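Local coordinates for protein 3-dehydroquinate dehydratase (Enterococcus faecalis, PDB 4PH6) that catalyses the cis-dehydration of 3-dehydroquinate to 3-dehydroshikimate through an imine intermediate, the third step of the chorismate pathway, at residues R216-T227 with L245-Q254. Numbering follows the deposited sequence.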
loop_
_atom_site.group_PDB
_atom_site.type_symbol
_atom_site.label_atom_id
_atom_site.label_comp_id
_atom_site.label_asym_id
_atom_site.label_seq_id
_atom_site.Cartn_x
_atom_site.Cartn_y
_atom_site.Cartn_z
ATOM N N ARG A 216 7.043 -0.438 -1.265
ATOM C CA ARG A 216 8.084 0.575 -1.243
ATOM C C ARG A 216 7.648 1.822 -0.483
ATOM O O ARG A 216 8.472 2.683 -0.210
ATOM C CB ARG A 216 8.498 0.953 -2.662
ATOM C CG ARG A 216 9.033 -0.208 -3.486
ATOM C CD ARG A 216 9.691 0.291 -4.755
ATOM N NE ARG A 216 10.197 -0.780 -5.610
ATOM C CZ ARG A 216 11.399 -1.338 -5.500
ATOM N NH1 ARG A 216 12.239 -0.952 -4.546
ATOM N NH2 ARG A 216 11.759 -2.301 -6.342
ATOM N N VAL A 217 6.364 1.912 -0.123
ATOM C CA VAL A 217 5.878 3.084 0.592
ATOM C C VAL A 217 5.253 2.766 1.953
ATOM O O VAL A 217 4.873 3.680 2.703
ATOM C CB VAL A 217 4.851 3.856 -0.264
ATOM C CG1 VAL A 217 5.450 4.177 -1.638
ATOM C CG2 VAL A 217 3.545 3.063 -0.397
ATOM N N THR A 218 5.167 1.475 2.272
ATOM C CA THR A 218 4.532 1.011 3.500
ATOM C C THR A 218 5.513 0.663 4.601
ATOM O O THR A 218 5.111 0.084 5.606
ATOM C CB THR A 218 3.656 -0.251 3.249
ATOM O OG1 THR A 218 4.430 -1.277 2.595
ATOM C CG2 THR A 218 2.472 0.101 2.398
ATOM N N GLY A 219 6.792 0.992 4.406
ATOM C CA GLY A 219 7.839 0.639 5.352
ATOM C C GLY A 219 7.508 0.994 6.792
ATOM O O GLY A 219 7.735 0.200 7.697
ATOM N N GLN A 220 6.962 2.178 7.027
ATOM C CA GLN A 220 6.664 2.567 8.402
ATOM C C GLN A 220 5.618 1.635 9.031
ATOM O O GLN A 220 5.714 1.272 10.199
ATOM C CB GLN A 220 6.174 4.012 8.488
ATOM C CG GLN A 220 6.112 4.507 9.935
ATOM C CD GLN A 220 5.441 5.853 10.102
ATOM O OE1 GLN A 220 4.604 6.256 9.290
ATOM N NE2 GLN A 220 5.805 6.560 11.161
ATOM N N LEU A 221 4.633 1.236 8.249
ATOM C CA LEU A 221 3.571 0.398 8.776
ATOM C C LEU A 221 4.047 -1.004 9.139
ATOM O O LEU A 221 3.697 -1.525 10.203
ATOM C CB LEU A 221 2.430 0.305 7.764
ATOM C CG LEU A 221 1.242 -0.567 8.157
ATOM C CD1 LEU A 221 0.673 -0.111 9.492
ATOM C CD2 LEU A 221 0.184 -0.498 7.067
ATOM N N PHE A 222 4.840 -1.616 8.264
ATOM C CA PHE A 222 5.163 -3.030 8.408
ATOM C C PHE A 222 6.584 -3.272 8.929
ATOM O O PHE A 222 6.928 -4.392 9.279
ATOM C CB PHE A 222 4.962 -3.763 7.077
ATOM C CG PHE A 222 3.553 -3.710 6.563
ATOM C CD1 PHE A 222 3.275 -3.163 5.328
ATOM C CD2 PHE A 222 2.504 -4.205 7.316
ATOM C CE1 PHE A 222 1.960 -3.114 4.841
ATOM C CE2 PHE A 222 1.201 -4.156 6.845
ATOM C CZ PHE A 222 0.927 -3.610 5.606
ATOM N N GLY A 223 7.408 -2.225 8.977
ATOM C CA GLY A 223 8.689 -2.320 9.657
ATOM C C GLY A 223 9.907 -2.393 8.758
ATOM O O GLY A 223 10.928 -2.950 9.134
ATOM N N SER A 224 9.801 -1.825 7.565
ATOM C CA SER A 224 10.912 -1.789 6.622
ATOM C C SER A 224 11.596 -0.420 6.720
ATOM O O SER A 224 10.962 0.609 6.493
ATOM C CB SER A 224 10.405 -2.068 5.204
ATOM O OG SER A 224 11.461 -2.064 4.260
ATOM N N ALA A 225 12.883 -0.396 7.063
ATOM C CA ALA A 225 13.528 0.866 7.432
ATOM C C ALA A 225 14.183 1.645 6.277
ATOM O O ALA A 225 14.543 2.819 6.439
ATOM C CB ALA A 225 14.545 0.609 8.513
ATOM N N LEU A 226 14.340 1.008 5.124
ATOM C CA LEU A 226 14.859 1.703 3.946
ATOM C C LEU A 226 14.004 1.423 2.711
ATOM O O LEU A 226 13.447 0.337 2.556
ATOM C CB LEU A 226 16.314 1.305 3.670
ATOM C CG LEU A 226 17.410 1.699 4.667
ATOM C CD1 LEU A 226 18.748 1.180 4.178
ATOM C CD2 LEU A 226 17.464 3.232 4.906
ATOM N N THR A 227 13.894 2.413 1.839
ATOM C CA THR A 227 13.199 2.230 0.582
ATOM C C THR A 227 14.037 2.858 -0.533
ATOM O O THR A 227 14.712 3.871 -0.330
ATOM C CB THR A 227 11.758 2.828 0.631
ATOM O OG1 THR A 227 11.095 2.622 -0.622
ATOM C CG2 THR A 227 11.775 4.332 0.979
ATOM N N LEU A 245 8.396 9.560 -3.723
ATOM C CA LEU A 245 8.563 8.628 -2.627
ATOM C C LEU A 245 8.404 9.315 -1.271
ATOM O O LEU A 245 7.651 8.857 -0.409
ATOM C CB LEU A 245 9.934 7.968 -2.733
ATOM C CG LEU A 245 10.073 6.550 -2.217
ATOM C CD1 LEU A 245 8.864 5.690 -2.644
ATOM C CD2 LEU A 245 11.388 5.967 -2.737
ATOM N N ARG A 246 9.121 10.419 -1.092
ATOM C CA ARG A 246 9.004 11.205 0.126
ATOM C C ARG A 246 7.556 11.641 0.341
ATOM O O ARG A 246 7.026 11.504 1.440
ATOM C CB ARG A 246 9.921 12.425 0.080
ATOM C CG ARG A 246 9.979 13.170 1.398
ATOM C CD ARG A 246 10.900 12.479 2.388
ATOM N NE ARG A 246 12.301 12.784 2.113
ATOM C CZ ARG A 246 13.327 12.144 2.662
ATOM N NH1 ARG A 246 13.113 11.150 3.505
ATOM N NH2 ARG A 246 14.570 12.493 2.357
ATOM N N ASN A 247 6.923 12.151 -0.715
ATOM C CA ASN A 247 5.540 12.605 -0.631
ATOM C C ASN A 247 4.623 11.454 -0.239
ATOM O O ASN A 247 3.755 11.602 0.618
ATOM C CB ASN A 247 5.063 13.202 -1.961
ATOM C CG ASN A 247 5.502 14.643 -2.163
ATOM O OD1 ASN A 247 5.994 15.305 -1.245
ATOM N ND2 ASN A 247 5.301 15.145 -3.379
ATOM N N TYR A 248 4.828 10.302 -0.867
ATOM C CA TYR A 248 3.987 9.150 -0.592
ATOM C C TYR A 248 4.211 8.624 0.816
ATOM O O TYR A 248 3.262 8.214 1.473
ATOM C CB TYR A 248 4.224 8.049 -1.622
ATOM C CG TYR A 248 3.384 8.233 -2.872
ATOM C CD1 TYR A 248 2.691 7.165 -3.430
ATOM C CD2 TYR A 248 3.263 9.479 -3.480
ATOM C CE1 TYR A 248 1.919 7.328 -4.565
ATOM C CE2 TYR A 248 2.491 9.649 -4.618
ATOM C CZ TYR A 248 1.819 8.568 -5.160
ATOM O OH TYR A 248 1.046 8.721 -6.292
ATOM N N LEU A 249 5.450 8.660 1.291
ATOM C CA LEU A 249 5.738 8.249 2.658
ATOM C C LEU A 249 5.016 9.125 3.672
ATOM O O LEU A 249 4.544 8.637 4.697
ATOM C CB LEU A 249 7.243 8.283 2.930
ATOM C CG LEU A 249 8.088 7.205 2.247
ATOM C CD1 LEU A 249 9.547 7.377 2.603
ATOM C CD2 LEU A 249 7.591 5.827 2.630
ATOM N N LYS A 250 4.935 10.419 3.390
ATOM C CA LYS A 250 4.281 11.327 4.328
ATOM C C LYS A 250 2.777 11.056 4.330
ATOM O O LYS A 250 2.155 11.058 5.391
ATOM C CB LYS A 250 4.570 12.801 4.002
ATOM C CG LYS A 250 3.364 13.619 3.575
ATOM C CD LYS A 250 3.637 15.111 3.440
ATOM C CE LYS A 250 2.342 15.904 3.273
ATOM N NZ LYS A 250 1.636 15.547 1.991
ATOM N N THR A 251 2.195 10.790 3.157
ATOM C CA THR A 251 0.766 10.485 3.083
ATOM C C THR A 251 0.442 9.255 3.935
ATOM O O THR A 251 -0.529 9.252 4.688
ATOM C CB THR A 251 0.295 10.242 1.636
ATOM O OG1 THR A 251 0.310 11.470 0.902
ATOM C CG2 THR A 251 -1.130 9.660 1.610
ATOM N N PHE A 252 1.250 8.205 3.825
ATOM C CA PHE A 252 0.946 6.990 4.569
ATOM C C PHE A 252 1.656 6.947 5.919
ATOM O O PHE A 252 1.746 5.893 6.537
ATOM C CB PHE A 252 1.293 5.754 3.742
ATOM C CG PHE A 252 0.447 5.600 2.507
ATOM C CD1 PHE A 252 -0.925 5.432 2.610
ATOM C CD2 PHE A 252 1.021 5.617 1.243
ATOM C CE1 PHE A 252 -1.715 5.293 1.478
ATOM C CE2 PHE A 252 0.228 5.477 0.098
ATOM C CZ PHE A 252 -1.136 5.313 0.220
ATOM N N GLU A 253 2.128 8.100 6.380
ATOM C CA GLU A 253 2.803 8.193 7.670
ATOM C C GLU A 253 1.894 7.848 8.855
ATOM O O GLU A 253 0.731 8.261 8.895
ATOM C CB GLU A 253 3.372 9.601 7.851
ATOM C CG GLU A 253 4.128 9.810 9.135
ATOM C CD GLU A 253 4.676 11.217 9.248
ATOM O OE1 GLU A 253 4.807 11.882 8.198
ATOM O OE2 GLU A 253 4.970 11.652 10.387
ATOM N N GLN A 254 2.427 7.104 9.824
ATOM C CA GLN A 254 1.675 6.806 11.040
ATOM C C GLN A 254 1.932 7.847 12.124
ATOM O O GLN A 254 1.283 7.841 13.173
ATOM C CB GLN A 254 2.020 5.410 11.564
ATOM C CG GLN A 254 1.957 4.306 10.512
ATOM C CD GLN A 254 0.558 4.076 9.973
ATOM O OE1 GLN A 254 -0.435 4.437 10.606
ATOM N NE2 GLN A 254 0.474 3.479 8.788
HETATM O O HOH W 1 5.776 6.726 6.075
#
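V217 sits among L245, Y248, L249 and F252 where the last helix of a (beta/alpha)8 barrel, 242-251, packs over the link from strand 203-207 to strand 226-228. A branched, compact residue suits this place because its methyls serve different neighbours: CG1 meets L245 CD1 at 3.9 Å and lies beside CB of Y248, while CG2 meets F252 CD2 obliquely, also at 3.9 Å. L249 reaches in with CG anti to its carbonyl carbon (chi1 -71°), and its forked end serves two partners: CD2 comes to 3.5 Å from V217 O, while CD1 meets T227 CG2 tip to tip. The T227 methyl faces the two leucines, whereas OG1 donates to a lone pair of R216 O over 2.7 Å, tying the last strand to the backbone of an arginine predicted to bind 3-dehydroquinate. The tyrosine ring leads away to the second subunit, stacking on its Y248, with OH bonded to T251 there. The long, flexible amide of Q220 can span to the peptide after the helix: with CG anti to the backbone N and the chain extended, OE1 reaches E253 CA and Q254 N. The modelled 2.4 Å from Q254 N to Q220 OE1 is implausibly short, so this bond's geometry is doubtful. The Q254 side chain crosses Q220, amide planes 50° apart, NE2 near L221 CD1. A water donates weakly to Q220 OE1 and, at 2.7 Å, to L249 O.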